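Local coordinates for protein type II restriction enzyme MspI (Moraxella sp., PDB 1SA3) that recognises the double-stranded DNA sequence 5'-CCGG-3' and cuts it after the first cytosine, leaving fragments with 5'-phosphate ends, at residues Y37-F42 / V80-T85; D99-F104 / S111-L116. One frame throughout, in Å; residues are numbered along the deposited sequence.

Following the chain from its N terminus, helix 23-41 ends in segment 37-42, and after an excursion a little more than half helical strand 77-84 returns to it, so that interaction 1 closes a loop of 37 residues. Interaction 2 opens only after that: strand 100-106 turns back into strand 111-121 as a beta hairpin, with six residues between its segments. The two contacts are thus in series, neither nested nor crossed. They meet in one mixed sheet, where strands 77-84 and 100-106 are antiparallel neighbours joined by probable backbone hydrogen bonds, Ser81 to Arg103 and Ser83 to Thr101. Both reach the same sodium ion, through Asp84 and Asp99, with Glu35 from helix 23-41 as a further ligand.

Interaction 1 (Y37-F42 / V80-T85); sequences YILDIF and VSSSDT. With NA (sodium ion), chain G.
Ser82 and Leu39 join the last turn of helix 23-41 to strand 77-84, an edge strand of the mixed sheet in this PDDEXK-clan nuclease. The Ser82 hydroxyl donates to the carbonyl O of Leu39, OG to O 2.9 Å, lying in the carbonyl plane on a lone pair. With OG between its own backbone N and carbonyl carbon (chi1 62°), the hydroxyl is held up to the helix end. Leu39, with CG anti to its carbonyl carbon, rests CD2 against the strand backbone, 3.6 Å from Ser83 N. One turn on, Phe42 leaves helical geometry, and its carbonyl O lies 3.7 Å from Val80 CG1. That same methyl stands at the edge of the Phe42 ring, near its plane, while Leu48 and Ile102 extend the apolar surroundings of Phe42 and Val80. Over residues 37-41 and 80-84 the helix and strand axes run at 158°, close to antiparallel. Farther along the strand the contact reaches the metal site, which Glu35 and Asp99 share with Asp84. Water 1, itself a sodium ligand, donates to Thr85 O. Asp84, its CG anti to the backbone N (chi1 172°), binds the sodium ion directly through OD2 at 2.4 Å.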
loop_
_atom_site.group_PDB
_atom_site.type_symbol
_atom_site.label_atom_id
_atom_site.label_comp_id
_atom_site.label_asym_id
_atom_site.label_seq_id
_atom_site.Cartn_x
_atom_site.Cartn_y
_atom_site.Cartn_z
ATOM N N TYR E 37 -5.061 -8.110 12.308
ATOM C CA TYR E 37 -5.973 -9.094 11.727
ATOM C C TYR E 37 -5.179 -9.998 10.780
ATOM O O TYR E 37 -5.344 -11.219 10.791
ATOM C CB TYR E 37 -7.092 -8.356 10.988
ATOM C CG TYR E 37 -8.253 -9.196 10.483
ATOM C CD1 TYR E 37 -8.631 -10.386 11.112
ATOM C CD2 TYR E 37 -9.014 -8.756 9.404
ATOM C CE1 TYR E 37 -9.754 -11.110 10.664
ATOM C CE2 TYR E 37 -10.112 -9.450 8.959
ATOM C CZ TYR E 37 -10.483 -10.627 9.589
ATOM O OH TYR E 37 -11.596 -11.285 9.128
ATOM N N ILE E 38 -4.301 -9.402 9.976
ATOM C CA ILE E 38 -3.475 -10.183 9.054
ATOM C C ILE E 38 -2.466 -11.017 9.840
ATOM O O ILE E 38 -2.285 -12.197 9.558
ATOM C CB ILE E 38 -2.702 -9.272 8.055
ATOM C CG1 ILE E 38 -3.683 -8.540 7.137
ATOM C CG2 ILE E 38 -1.725 -10.101 7.211
ATOM C CD1 ILE E 38 -4.469 -9.444 6.196
ATOM N N LEU E 39 -1.819 -10.407 10.832
ATOM C CA LEU E 39 -0.827 -11.111 11.628
ATOM C C LEU E 39 -1.404 -12.357 12.302
ATOM O O LEU E 39 -0.749 -13.404 12.339
ATOM C CB LEU E 39 -0.221 -10.178 12.680
ATOM C CG LEU E 39 0.565 -8.948 12.200
ATOM C CD1 LEU E 39 0.945 -8.097 13.401
ATOM C CD2 LEU E 39 1.818 -9.372 11.447
ATOM N N ASP E 40 -2.628 -12.253 12.810
ATOM C CA ASP E 40 -3.263 -13.385 13.475
ATOM C C ASP E 40 -3.684 -14.487 12.506
ATOM O O ASP E 40 -3.579 -15.671 12.823
ATOM C CB ASP E 40 -4.474 -12.914 14.288
ATOM C CG ASP E 40 -4.075 -12.234 15.589
ATOM O OD1 ASP E 40 -2.869 -12.233 15.917
ATOM O OD2 ASP E 40 -4.973 -11.706 16.283
ATOM N N ILE E 41 -4.165 -14.107 11.327
ATOM C CA ILE E 41 -4.571 -15.103 10.348
ATOM C C ILE E 41 -3.348 -15.934 9.945
ATOM O O ILE E 41 -3.458 -17.145 9.744
ATOM C CB ILE E 41 -5.202 -14.439 9.095
ATOM C CG1 ILE E 41 -6.570 -13.855 9.451
ATOM C CG2 ILE E 41 -5.336 -15.462 7.966
ATOM C CD1 ILE E 41 -7.196 -13.005 8.353
ATOM N N PHE E 42 -2.189 -15.280 9.859
ATOM C CA PHE E 42 -0.940 -15.940 9.477
ATOM C C PHE E 42 0.055 -16.071 10.629
ATOM O O PHE E 42 1.269 -16.058 10.415
ATOM C CB PHE E 42 -0.270 -15.173 8.322
ATOM C CG PHE E 42 -1.032 -15.245 7.026
ATOM C CD1 PHE E 42 -2.132 -14.425 6.803
ATOM C CD2 PHE E 42 -0.671 -16.166 6.043
ATOM C CE1 PHE E 42 -2.867 -14.516 5.628
ATOM C CE2 PHE E 42 -1.397 -16.273 4.855
ATOM C CZ PHE E 42 -2.500 -15.447 4.645
ATOM N N VAL E 80 4.554 -21.229 8.879
ATOM C CA VAL E 80 4.306 -19.813 8.671
ATOM C C VAL E 80 4.433 -19.073 9.989
ATOM O O VAL E 80 4.150 -19.625 11.053
ATOM C CB VAL E 80 2.873 -19.553 8.144
ATOM C CG1 VAL E 80 2.746 -18.103 7.673
ATOM C CG2 VAL E 80 2.532 -20.517 7.026
ATOM N N SER E 81 4.869 -17.822 9.900
ATOM C CA SER E 81 5.007 -16.943 11.052
ATOM C C SER E 81 4.869 -15.521 10.517
ATOM O O SER E 81 5.064 -15.278 9.322
ATOM C CB SER E 81 6.367 -17.117 11.725
ATOM O OG SER E 81 7.410 -16.678 10.886
ATOM N N SER E 82 4.533 -14.585 11.391
ATOM C CA SER E 82 4.356 -13.201 10.969
ATOM C C SER E 82 4.707 -12.252 12.096
ATOM O O SER E 82 4.731 -12.642 13.263
ATOM C CB SER E 82 2.904 -12.968 10.545
ATOM O OG SER E 82 2.023 -13.186 11.635
ATOM N N SER E 83 4.973 -10.999 11.753
ATOM C CA SER E 83 5.313 -10.021 12.766
ATOM C C SER E 83 5.260 -8.593 12.261
ATOM O O SER E 83 5.417 -8.328 11.065
ATOM C CB SER E 83 6.717 -10.293 13.311
ATOM O OG SER E 83 7.708 -9.916 12.369
ATOM N N ASP E 84 5.027 -7.683 13.199
ATOM C CA ASP E 84 4.997 -6.258 12.930
ATOM C C ASP E 84 6.423 -5.903 12.517
ATOM O O ASP E 84 7.375 -6.534 12.972
ATOM C CB ASP E 84 4.632 -5.502 14.207
ATOM C CG ASP E 84 4.765 -3.999 14.056
ATOM O OD1 ASP E 84 5.272 -3.352 14.996
ATOM O OD2 ASP E 84 4.360 -3.458 13.007
ATOM N N THR E 85 6.574 -4.907 11.658
ATOM C CA THR E 85 7.902 -4.499 11.221
ATOM C C THR E 85 8.245 -3.143 11.798
ATOM O O THR E 85 7.532 -2.163 11.588
ATOM C CB THR E 85 7.989 -4.421 9.683
ATOM O OG1 THR E 85 7.744 -5.718 9.134
ATOM C CG2 THR E 85 9.376 -3.944 9.239
HETATM NA NA NA G . 3.150 -1.994 11.622
HETATM O O HOH W 1 5.179 -0.950 11.451
HETATM O O HOH W 2 2.384 -0.055 10.429
#

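Interaction 2 (D99-F104 / S111-L116). With NA (sodium ion), chain G.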
loop_
_atom_site.group_PDB
_atom_site.type_symbol
_atom_site.label_atom_id
_atom_site.label_comp_id
_atom_site.label_asym_id
_atom_site.label_seq_id
_atom_site.Cartn_x
_atom_site.Cartn_y
_atom_site.Cartn_z
ATOM N N ASP E 99 5.022 -2.497 6.685
ATOM C CA ASP E 99 4.284 -2.469 7.944
ATOM C C ASP E 99 4.411 -3.753 8.739
ATOM O O ASP E 99 4.306 -3.740 9.966
ATOM C CB ASP E 99 2.787 -2.224 7.691
ATOM C CG ASP E 99 2.500 -0.832 7.180
ATOM O OD1 ASP E 99 3.094 0.121 7.716
ATOM O OD2 ASP E 99 1.672 -0.684 6.255
ATOM N N ALA E 100 4.622 -4.863 8.037
ATOM C CA ALA E 100 4.724 -6.165 8.684
ATOM C C ALA E 100 5.235 -7.186 7.687
ATOM O O ALA E 100 5.316 -6.907 6.493
ATOM C CB ALA E 100 3.353 -6.599 9.182
ATOM N N THR E 101 5.565 -8.373 8.182
ATOM C CA THR E 101 6.051 -9.434 7.317
ATOM C C THR E 101 5.461 -10.791 7.674
ATOM O O THR E 101 5.028 -11.024 8.811
ATOM C CB THR E 101 7.591 -9.566 7.381
ATOM O OG1 THR E 101 7.990 -9.951 8.703
ATOM C CG2 THR E 101 8.255 -8.250 7.036
ATOM N N ILE E 102 5.432 -11.671 6.679
ATOM C CA ILE E 102 4.973 -13.051 6.847
ATOM C C ILE E 102 6.094 -13.873 6.214
ATOM O O ILE E 102 6.583 -13.521 5.131
ATOM C CB ILE E 102 3.688 -13.360 6.051
ATOM C CG1 ILE E 102 2.532 -12.497 6.551
ATOM C CG2 ILE E 102 3.337 -14.861 6.173
ATOM C CD1 ILE E 102 1.272 -12.666 5.723
ATOM N N ARG E 103 6.535 -14.922 6.897
ATOM C CA ARG E 103 7.561 -15.796 6.340
ATOM C C ARG E 103 6.961 -17.184 6.149
ATOM O O ARG E 103 6.398 -17.759 7.084
ATOM C CB ARG E 103 8.782 -15.892 7.260
ATOM C CG ARG E 103 9.813 -16.913 6.769
ATOM C CD ARG E 103 11.039 -16.975 7.672
ATOM N NE ARG E 103 11.801 -15.732 7.646
ATOM C CZ ARG E 103 12.545 -15.315 6.624
ATOM N NH1 ARG E 103 12.646 -16.039 5.517
ATOM N NH2 ARG E 103 13.185 -14.158 6.707
ATOM N N PHE E 104 7.056 -17.713 4.931
ATOM C CA PHE E 104 6.535 -19.046 4.647
ATOM C C PHE E 104 7.701 -19.997 4.486
ATOM O O PHE E 104 8.680 -19.669 3.814
ATOM C CB PHE E 104 5.732 -19.077 3.348
ATOM C CG PHE E 104 4.522 -18.201 3.352
ATOM C CD1 PHE E 104 4.580 -16.910 2.838
ATOM C CD2 PHE E 104 3.310 -18.677 3.836
ATOM C CE1 PHE E 104 3.438 -16.105 2.801
ATOM C CE2 PHE E 104 2.176 -17.880 3.803
ATOM C CZ PHE E 104 2.242 -16.594 3.282
ATOM N N SER E 111 12.530 -20.871 2.206
ATOM C CA SER E 111 11.449 -20.021 2.688
ATOM C C SER E 111 11.355 -18.739 1.878
ATOM O O SER E 111 12.250 -18.416 1.093
ATOM C CB SER E 111 11.662 -19.688 4.167
ATOM O OG SER E 111 12.853 -18.943 4.351
ATOM N N ARG E 112 10.255 -18.018 2.068
ATOM C CA ARG E 112 10.022 -16.758 1.371
ATOM C C ARG E 112 9.551 -15.729 2.382
ATOM O O ARG E 112 8.617 -15.981 3.145
ATOM C CB ARG E 112 8.957 -16.951 0.281
ATOM C CG ARG E 112 8.299 -15.660 -0.251
ATOM C CD ARG E 112 9.289 -14.702 -0.872
ATOM N NE ARG E 112 8.701 -13.406 -1.210
ATOM C CZ ARG E 112 7.792 -13.215 -2.164
ATOM N NH1 ARG E 112 7.349 -14.229 -2.891
ATOM N NH2 ARG E 112 7.329 -11.996 -2.395
ATOM N N LEU E 113 10.222 -14.587 2.421
ATOM C CA LEU E 113 9.814 -13.519 3.321
ATOM C C LEU E 113 8.911 -12.621 2.488
ATOM O O LEU E 113 9.223 -12.323 1.328
ATOM C CB LEU E 113 11.020 -12.727 3.812
ATOM C CG LEU E 113 10.697 -11.555 4.746
ATOM C CD1 LEU E 113 10.145 -12.086 6.069
ATOM C CD2 LEU E 113 11.950 -10.729 4.971
ATOM N N VAL E 114 7.785 -12.206 3.061
ATOM C CA VAL E 114 6.854 -11.344 2.340
ATOM C C VAL E 114 6.563 -10.049 3.093
ATOM O O VAL E 114 5.679 -10.010 3.958
ATOM C CB VAL E 114 5.501 -12.044 2.087
ATOM C CG1 VAL E 114 4.653 -11.206 1.128
ATOM C CG2 VAL E 114 5.720 -13.432 1.526
ATOM N N PRO E 115 7.313 -8.975 2.791
ATOM C CA PRO E 115 7.094 -7.690 3.456
ATOM C C PRO E 115 5.750 -7.158 2.964
ATOM O O PRO E 115 5.404 -7.291 1.776
ATOM C CB PRO E 115 8.287 -6.851 2.991
ATOM C CG PRO E 115 8.592 -7.420 1.643
ATOM C CD PRO E 115 8.491 -8.903 1.906
ATOM N N LEU E 116 4.989 -6.571 3.877
ATOM C CA LEU E 116 3.661 -6.077 3.537
ATOM C C LEU E 116 3.418 -4.631 3.903
ATOM O O LEU E 116 4.008 -4.106 4.847
ATOM C CB LEU E 116 2.597 -6.902 4.277
ATOM C CG LEU E 116 2.693 -8.421 4.423
ATOM C CD1 LEU E 116 1.795 -8.864 5.585
ATOM C CD2 LEU E 116 2.278 -9.111 3.133
HETATM NA NA NA G . 3.150 -1.994 11.622
HETATM O O HOH W 2 2.384 -0.055 10.429
HETATM O O HOH W 1 5.179 -0.950 11.451
#
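The Arg103 side chain stands out from the sheet, CG anti to the backbone N, then bends at chi3 (-66°), which brings its guanidinium over Leu113. CD1 of Leu113 sits against one face of that group, 3.7 Å from Arg103 NH2, while NH1 makes a weak hydrogen bond to Ser111 OG, which lies at the edge near the plane. The same Leu113 methyl also meets Thr101 CB at 3.8 Å, and Thr101 CG2 packs on Pro115. Thr101, Arg103, Leu113 and Pro115 line one face of an antiparallel beta hairpin in which Ile102 pairs with Val114, and Phe104 with Arg112, as hydrogen-bonded pairs. On the other face, Phe104 has CG anti to its carbonyl carbon and receives Val114 CG2 at its ring edge, in plane, 3.7 Å from CE1. Ile102 CG2 lies over one face of this ring, 3.5 Å above its plane and displaced toward the rim. Ile102 CG1 meets Leu116 CD1, their side chains crossing obliquely. At the metal end Leu116 O accepts from two successive amides, strongly from Asp99 N (2.6 Å) and weakly from Ala100 N, a classic beta bulge. The backbone O of Asp99 binds the sodium ion at 2.7 Å, while the carboxylate OD1 of Asp99 accepts from metal-bound water 2 and OD2 from Ile118 N.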